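Local coordinates for protein disulfide isomerase (Pseudomonas aeruginosa, PDB 4N30) that probably acts as a thiol-disulfide oxidoreductase of the DsbA subfamily, a thioredoxin-fold protein linked to the formation or isomerisation of disulfide bonds, at residues W90-L95 against H104-V109; W122-A127 against L144-L149. All blocks are in the same frame, centred on the assembly; numbering follows the deposited sequence.

Contact 1. Residues W90-L95 against H104-V109; sequences WRHLPL and HQARLV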
loop_
_atom_site.group_PDB
_atom_site.type_symbol
_atom_site.label_atom_id
_atom_site.label_comp_id
_atom_site.label_asym_id
_atom_site.label_seq_id
_atom_site.Cartn_x
_atom_site.Cartn_y
_atom_site.Cartn_z
ATOM N N TRP A 90 -0.356 0.278 3.271
ATOM C CA TRP A 90 -0.343 -0.221 1.908
ATOM C C TRP A 90 -0.686 -1.698 1.950
ATOM O O TRP A 90 0.023 -2.432 2.700
ATOM C CB TRP A 90 1.056 -0.048 1.325
ATOM C CG TRP A 90 1.258 -0.613 -0.078
ATOM C CD1 TRP A 90 1.541 -1.912 -0.439
ATOM C CD2 TRP A 90 1.174 0.116 -1.329
ATOM N NE1 TRP A 90 1.694 -2.012 -1.769
ATOM C CE2 TRP A 90 1.500 -0.812 -2.361
ATOM C CE3 TRP A 90 0.956 1.472 -1.630
ATOM C CZ2 TRP A 90 1.561 -0.432 -3.700
ATOM C CZ3 TRP A 90 1.059 1.846 -2.967
ATOM C CH2 TRP A 90 1.356 0.887 -3.969
ATOM N N ARG A 91 -1.601 -2.170 1.138
ATOM C CA ARG A 91 -1.871 -3.590 0.987
ATOM C C ARG A 91 -1.632 -3.956 -0.449
ATOM O O ARG A 91 -2.035 -3.279 -1.389
ATOM C CB ARG A 91 -3.341 -3.876 1.371
ATOM C CG ARG A 91 -3.762 -3.399 2.773
ATOM C CD ARG A 91 -2.921 -3.937 3.899
ATOM N NE ARG A 91 -3.291 -5.288 3.991
ATOM C CZ ARG A 91 -4.347 -5.773 4.667
ATOM N NH1 ARG A 91 -5.198 -4.986 5.320
ATOM N NH2 ARG A 91 -4.577 -7.084 4.620
ATOM N N HIS A 92 -1.030 -5.109 -0.716
ATOM C CA HIS A 92 -0.677 -5.500 -2.080
ATOM C C HIS A 92 -1.809 -6.053 -2.824
ATOM O O HIS A 92 -2.393 -7.101 -2.418
ATOM C CB HIS A 92 0.490 -6.499 -2.044
ATOM C CG HIS A 92 1.712 -5.928 -1.508
ATOM N ND1 HIS A 92 2.493 -5.054 -2.203
ATOM C CD2 HIS A 92 2.354 -6.171 -0.286
ATOM C CE1 HIS A 92 3.549 -4.738 -1.432
ATOM N NE2 HIS A 92 3.451 -5.383 -0.249
ATOM N N LEU A 93 -2.048 -5.514 -4.037
ATOM C CA LEU A 93 -2.876 -6.169 -4.990
ATOM C C LEU A 93 -2.324 -5.852 -6.372
ATOM O O LEU A 93 -2.965 -5.225 -7.185
ATOM C CB LEU A 93 -4.323 -5.737 -4.832
ATOM C CG LEU A 93 -5.354 -6.429 -5.735
ATOM C CD1 LEU A 93 -5.343 -7.921 -5.423
ATOM C CD2 LEU A 93 -6.752 -5.853 -5.521
ATOM N N PRO A 94 -1.212 -6.534 -6.728
ATOM C CA PRO A 94 -0.729 -6.438 -8.094
ATOM C C PRO A 94 -1.733 -7.115 -9.003
ATOM O O PRO A 94 -2.071 -8.282 -8.795
ATOM C CB PRO A 94 0.615 -7.221 -8.054
ATOM C CG PRO A 94 0.473 -8.094 -6.824
ATOM C CD PRO A 94 -0.343 -7.333 -5.835
ATOM N N LEU A 95 -2.188 -6.458 -10.032
ATOM C CA LEU A 95 -3.289 -6.959 -10.885
ATOM C C LEU A 95 -2.681 -7.858 -11.937
ATOM O O LEU A 95 -1.610 -7.602 -12.479
ATOM C CB LEU A 95 -4.042 -5.816 -11.565
ATOM C CG LEU A 95 -4.763 -4.877 -10.558
ATOM C CD1 LEU A 95 -5.394 -3.751 -11.384
ATOM C CD2 LEU A 95 -5.780 -5.683 -9.753
ATOM N N HIS A 104 7.035 -8.397 -9.042
ATOM C CA HIS A 104 8.440 -8.177 -8.664
ATOM C C HIS A 104 8.529 -6.857 -7.899
ATOM O O HIS A 104 9.298 -6.799 -6.917
ATOM C CB HIS A 104 9.164 -7.979 -10.031
ATOM C CG HIS A 104 10.602 -7.572 -9.894
ATOM N ND1 HIS A 104 11.509 -8.301 -9.135
ATOM C CD2 HIS A 104 11.213 -6.478 -10.393
ATOM C CE1 HIS A 104 12.697 -7.659 -9.233
ATOM N NE2 HIS A 104 12.528 -6.538 -9.983
ATOM N N GLN A 105 7.775 -5.814 -8.287
ATOM C CA GLN A 105 7.857 -4.538 -7.597
ATOM C C GLN A 105 7.265 -4.631 -6.197
ATOM O O GLN A 105 7.823 -3.977 -5.257
ATOM C CB GLN A 105 7.193 -3.480 -8.459
ATOM C CG GLN A 105 8.100 -3.203 -9.674
ATOM C CD GLN A 105 7.330 -2.567 -10.841
ATOM O OE1 GLN A 105 6.247 -1.905 -10.654
ATOM N NE2 GLN A 105 7.844 -2.720 -12.007
ATOM N N ALA A 106 6.211 -5.438 -5.969
ATOM C CA ALA A 106 5.714 -5.661 -4.643
ATOM C C ALA A 106 6.830 -6.275 -3.750
ATOM O O ALA A 106 6.987 -5.922 -2.587
ATOM C CB ALA A 106 4.457 -6.545 -4.705
ATOM N N ARG A 107 7.537 -7.228 -4.320
ATOM C CA ARG A 107 8.617 -7.843 -3.541
ATOM C C ARG A 107 9.720 -6.865 -3.269
ATOM O O ARG A 107 10.292 -6.897 -2.134
ATOM C CB ARG A 107 9.122 -9.069 -4.290
ATOM C CG ARG A 107 8.153 -10.252 -4.450
ATOM C CD ARG A 107 8.689 -11.432 -5.235
ATOM N NE ARG A 107 7.642 -12.227 -5.778
ATOM C CZ ARG A 107 7.305 -12.287 -7.090
ATOM N NH1 ARG A 107 8.087 -11.791 -8.041
ATOM N NH2 ARG A 107 6.308 -13.105 -7.382
ATOM N N LEU A 108 10.085 -6.006 -4.168
ATOM C CA LEU A 108 11.125 -5.016 -3.959
ATOM C C LEU A 108 10.742 -4.111 -2.790
ATOM O O LEU A 108 11.596 -3.849 -1.900
ATOM C CB LEU A 108 11.357 -4.132 -5.176
ATOM C CG LEU A 108 12.070 -4.817 -6.284
ATOM C CD1 LEU A 108 12.088 -3.881 -7.489
ATOM C CD2 LEU A 108 13.476 -5.210 -5.882
ATOM N N VAL A 109 9.466 -3.715 -2.678
ATOM C CA VAL A 109 9.150 -2.741 -1.634
ATOM C C VAL A 109 9.153 -3.471 -0.225
ATOM O O VAL A 109 9.566 -2.889 0.802
ATOM C CB VAL A 109 7.876 -1.897 -1.822
ATOM C CG1 VAL A 109 7.989 -1.061 -3.073
ATOM C CG2 VAL A 109 6.615 -2.743 -1.814
#
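H92 reaches A106 and V109 because its first torsion sets CG anti to the carbonyl carbon and beside the backbone N (chi1 -64°), which carries the imidazole off the end of strand 86-92 toward helix 99-131. On the helix side, V109 holds CG2 between its backbone N and carbonyl carbon, and that branch meets the ring at its edge, in plane, with V109 CG2 3.7 Å from H92 CE1. A106 comes in obliquely: its CB lies 3.5 Å from H92 ND1 and 3.8 Å from H92 CE1. The histidine and valine side chains run past each other in opposite directions. Nothing across this gap is a hydrogen bond, and the backbones stay well apart, the CA atoms of H92 and A106 being 6.9 Å from each other.

One face of the imidazole is covered by W90 of the same strand, whose CD1 sits 3.6 Å above the H92 ring plane, toward the rim. The polar end is held from the helix: H92 NE2 is hydrogen-bonded to E110, which helps fix the rotation of the ring and could favour a positively charged imidazole. D171 takes the backbone N-H of H92, and I168 of helix 162-177 also touches the side chain. Strand 86-92 packed against the helix that follows it is consistent with the DsbA-type thioredoxin fold, where a helical insertion comes after this strand.

Contact 2. Residues W122-A127 against L144-L149; sequences WSAIDA and LDFPEL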
loop_
_atom_site.group_PDB
_atom_site.type_symbol
_atom_site.label_atom_id
_atom_site.label_comp_id
_atom_site.label_asym_id
_atom_site.label_seq_id
_atom_site.Cartn_x
_atom_site.Cartn_y
_atom_site.Cartn_z
ATOM N N TRP A 122 8.284 3.323 1.955
ATOM C CA TRP A 122 7.555 4.357 1.238
ATOM C C TRP A 122 8.412 5.110 0.252
ATOM O O TRP A 122 7.901 5.470 -0.798
ATOM C CB TRP A 122 6.865 5.303 2.254
ATOM C CG TRP A 122 5.755 4.624 2.957
ATOM C CD1 TRP A 122 5.780 4.075 4.238
ATOM C CD2 TRP A 122 4.435 4.383 2.465
ATOM N NE1 TRP A 122 4.581 3.474 4.546
ATOM C CE2 TRP A 122 3.706 3.670 3.501
ATOM C CE3 TRP A 122 3.743 4.685 1.237
ATOM C CZ2 TRP A 122 2.407 3.251 3.308
ATOM C CZ3 TRP A 122 2.412 4.292 1.088
ATOM C CH2 TRP A 122 1.761 3.560 2.130
ATOM N N SER A 123 9.704 5.214 0.517
ATOM C CA SER A 123 10.599 5.762 -0.475
ATOM C C SER A 123 10.714 4.850 -1.679
ATOM O O SER A 123 10.781 5.350 -2.814
ATOM C CB SER A 123 11.991 6.069 0.107
ATOM O OG SER A 123 11.891 7.144 0.998
ATOM N N ALA A 124 10.665 3.545 -1.479
ATOM C CA ALA A 124 10.799 2.572 -2.601
ATOM C C ALA A 124 9.505 2.657 -3.400
ATOM O O ALA A 124 9.516 2.476 -4.645
ATOM C CB ALA A 124 11.074 1.173 -2.126
ATOM N N ILE A 125 8.340 2.790 -2.727
ATOM C CA ILE A 125 7.062 2.974 -3.475
ATOM C C ILE A 125 7.162 4.181 -4.427
ATOM O O ILE A 125 6.828 4.119 -5.642
ATOM C CB ILE A 125 5.899 3.142 -2.479
ATOM C CG1 ILE A 125 5.570 1.772 -1.862
ATOM C CG2 ILE A 125 4.632 3.727 -3.219
ATOM C CD1 ILE A 125 4.516 1.732 -0.829
ATOM N N ASP A 126 7.643 5.337 -3.917
ATOM C CA ASP A 126 7.818 6.525 -4.774
ATOM C C ASP A 126 8.790 6.270 -5.888
ATOM O O ASP A 126 8.586 6.660 -7.061
ATOM C CB ASP A 126 8.324 7.738 -3.950
ATOM C CG ASP A 126 7.275 8.310 -3.017
ATOM O OD1 ASP A 126 6.113 8.030 -3.213
ATOM O OD2 ASP A 126 7.725 9.003 -2.037
ATOM N N ALA A 127 9.907 5.660 -5.542
ATOM C CA ALA A 127 10.931 5.446 -6.573
ATOM C C ALA A 127 10.397 4.547 -7.673
ATOM O O ALA A 127 10.688 4.782 -8.864
ATOM C CB ALA A 127 12.170 4.795 -5.925
ATOM N N LEU A 144 15.822 -1.339 -9.844
ATOM C CA LEU A 144 15.453 -0.080 -9.179
ATOM C C LEU A 144 16.679 0.751 -8.913
ATOM O O LEU A 144 17.660 0.194 -8.354
ATOM C CB LEU A 144 14.725 -0.417 -7.829
ATOM C CG LEU A 144 14.266 0.825 -7.067
ATOM C CD1 LEU A 144 13.163 1.506 -7.858
ATOM C CD2 LEU A 144 13.614 0.272 -5.779
ATOM N N ASP A 145 16.696 2.043 -9.265
ATOM C CA ASP A 145 17.812 2.938 -8.892
ATOM C C ASP A 145 17.511 3.537 -7.545
ATOM O O ASP A 145 16.708 4.454 -7.407
ATOM C CB ASP A 145 17.849 4.079 -9.941
ATOM C CG ASP A 145 19.078 4.925 -9.836
ATOM O OD1 ASP A 145 19.874 4.747 -8.887
ATOM O OD2 ASP A 145 19.238 5.787 -10.706
ATOM N N PHE A 146 18.100 2.987 -6.505
ATOM C CA PHE A 146 17.776 3.500 -5.151
ATOM C C PHE A 146 19.050 3.329 -4.372
ATOM O O PHE A 146 19.175 2.379 -3.586
ATOM C CB PHE A 146 16.612 2.665 -4.517
ATOM C CG PHE A 146 16.020 3.271 -3.201
ATOM C CD1 PHE A 146 16.688 4.271 -2.468
ATOM C CD2 PHE A 146 14.845 2.760 -2.655
ATOM C CE1 PHE A 146 16.113 4.823 -1.281
ATOM C CE2 PHE A 146 14.297 3.285 -1.473
ATOM C CZ PHE A 146 14.947 4.302 -0.778
ATOM N N PRO A 147 20.016 4.235 -4.591
ATOM C CA PRO A 147 21.394 3.952 -4.073
ATOM C C PRO A 147 21.571 4.059 -2.585
ATOM O O PRO A 147 22.614 3.614 -2.103
ATOM C CB PRO A 147 22.304 4.939 -4.848
ATOM C CG PRO A 147 21.383 6.083 -5.128
ATOM C CD PRO A 147 19.963 5.541 -5.305
ATOM N N GLU A 148 20.594 4.587 -1.888
ATOM C CA GLU A 148 20.670 4.551 -0.397
ATOM C C GLU A 148 20.434 3.141 0.153
ATOM O O GLU A 148 20.821 2.865 1.326
ATOM C CB GLU A 148 19.647 5.504 0.180
ATOM C CG GLU A 148 20.001 6.982 -0.135
ATOM C CD GLU A 148 19.622 7.382 -1.561
ATOM O OE1 GLU A 148 18.776 6.691 -2.178
ATOM O OE2 GLU A 148 20.174 8.393 -2.056
ATOM N N LEU A 149 19.876 2.233 -0.653
ATOM C CA LEU A 149 19.737 0.850 -0.264
ATOM C C LEU A 149 20.861 0.049 -0.843
ATOM O O LEU A 149 21.535 0.487 -1.774
ATOM C CB LEU A 149 18.384 0.286 -0.732
ATOM C CG LEU A 149 17.145 0.877 -0.006
ATOM C CD1 LEU A 149 15.984 -0.104 -0.103
ATOM C CD2 LEU A 149 17.384 1.119 1.485
#
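F146 turns the CE2 and CZ corner of its ring to helix 99-131, at S123 and A124. Its CZ stands 3.6 Å from S123 CB, an oblique approach, and its CE2 comes equally close to the backbone of the helix, 3.6 Å from A124 N. The methyl of A124 lies at the ring edge, in plane, with A124 CB 3.9 Å from F146 CE2. One helical turn beyond S123, A127 receives a second apolar side chain of the loop: L144 CD1 packs 3.9 Å from A127 CB.

Behind this first shell, the loop grips its own aromatic ring. L149 CG sits over the centre of one face of F146, 3.9 Å above the plane, brought there by the type I turn from F146 to L149, which is closed by the bond from L149 N to F146 O. E148 OE1 lies at the ring edge, in its plane. Having CG anti to the backbone N (chi1 -170°) sends the phenyl ring of F146 from this turn to the helix. Further out, Q131 accepts a hydrogen bond from D145 N through OE1, and L144 also touches I128 and L139.

With no hydrogen bond joining the two segments, shape and apolar surface hold them together: small residues on the helix let a phenyl ring come right up to the main chain.

From the N terminus, the chain runs through strand 86-92 into the loop at 93-95, and helix 99-131 starts soon after; contact 1 closes this short connection by setting the strand end against an early part of the helix. The same helix carries 122-127 and ends at 131; the chain then folds back so that 144-149, ahead of helix 151-160, completes contact 2. The two loops follow in series, neither nested nor crossed. Side chains also join them directly: W90 CE3 lies 3.7 Å from I125 CD1, and V109 CG1 is 3.9 Å from A124 CB. Helix 99-131 thus ties the central sheet to the loop leading into the next helix.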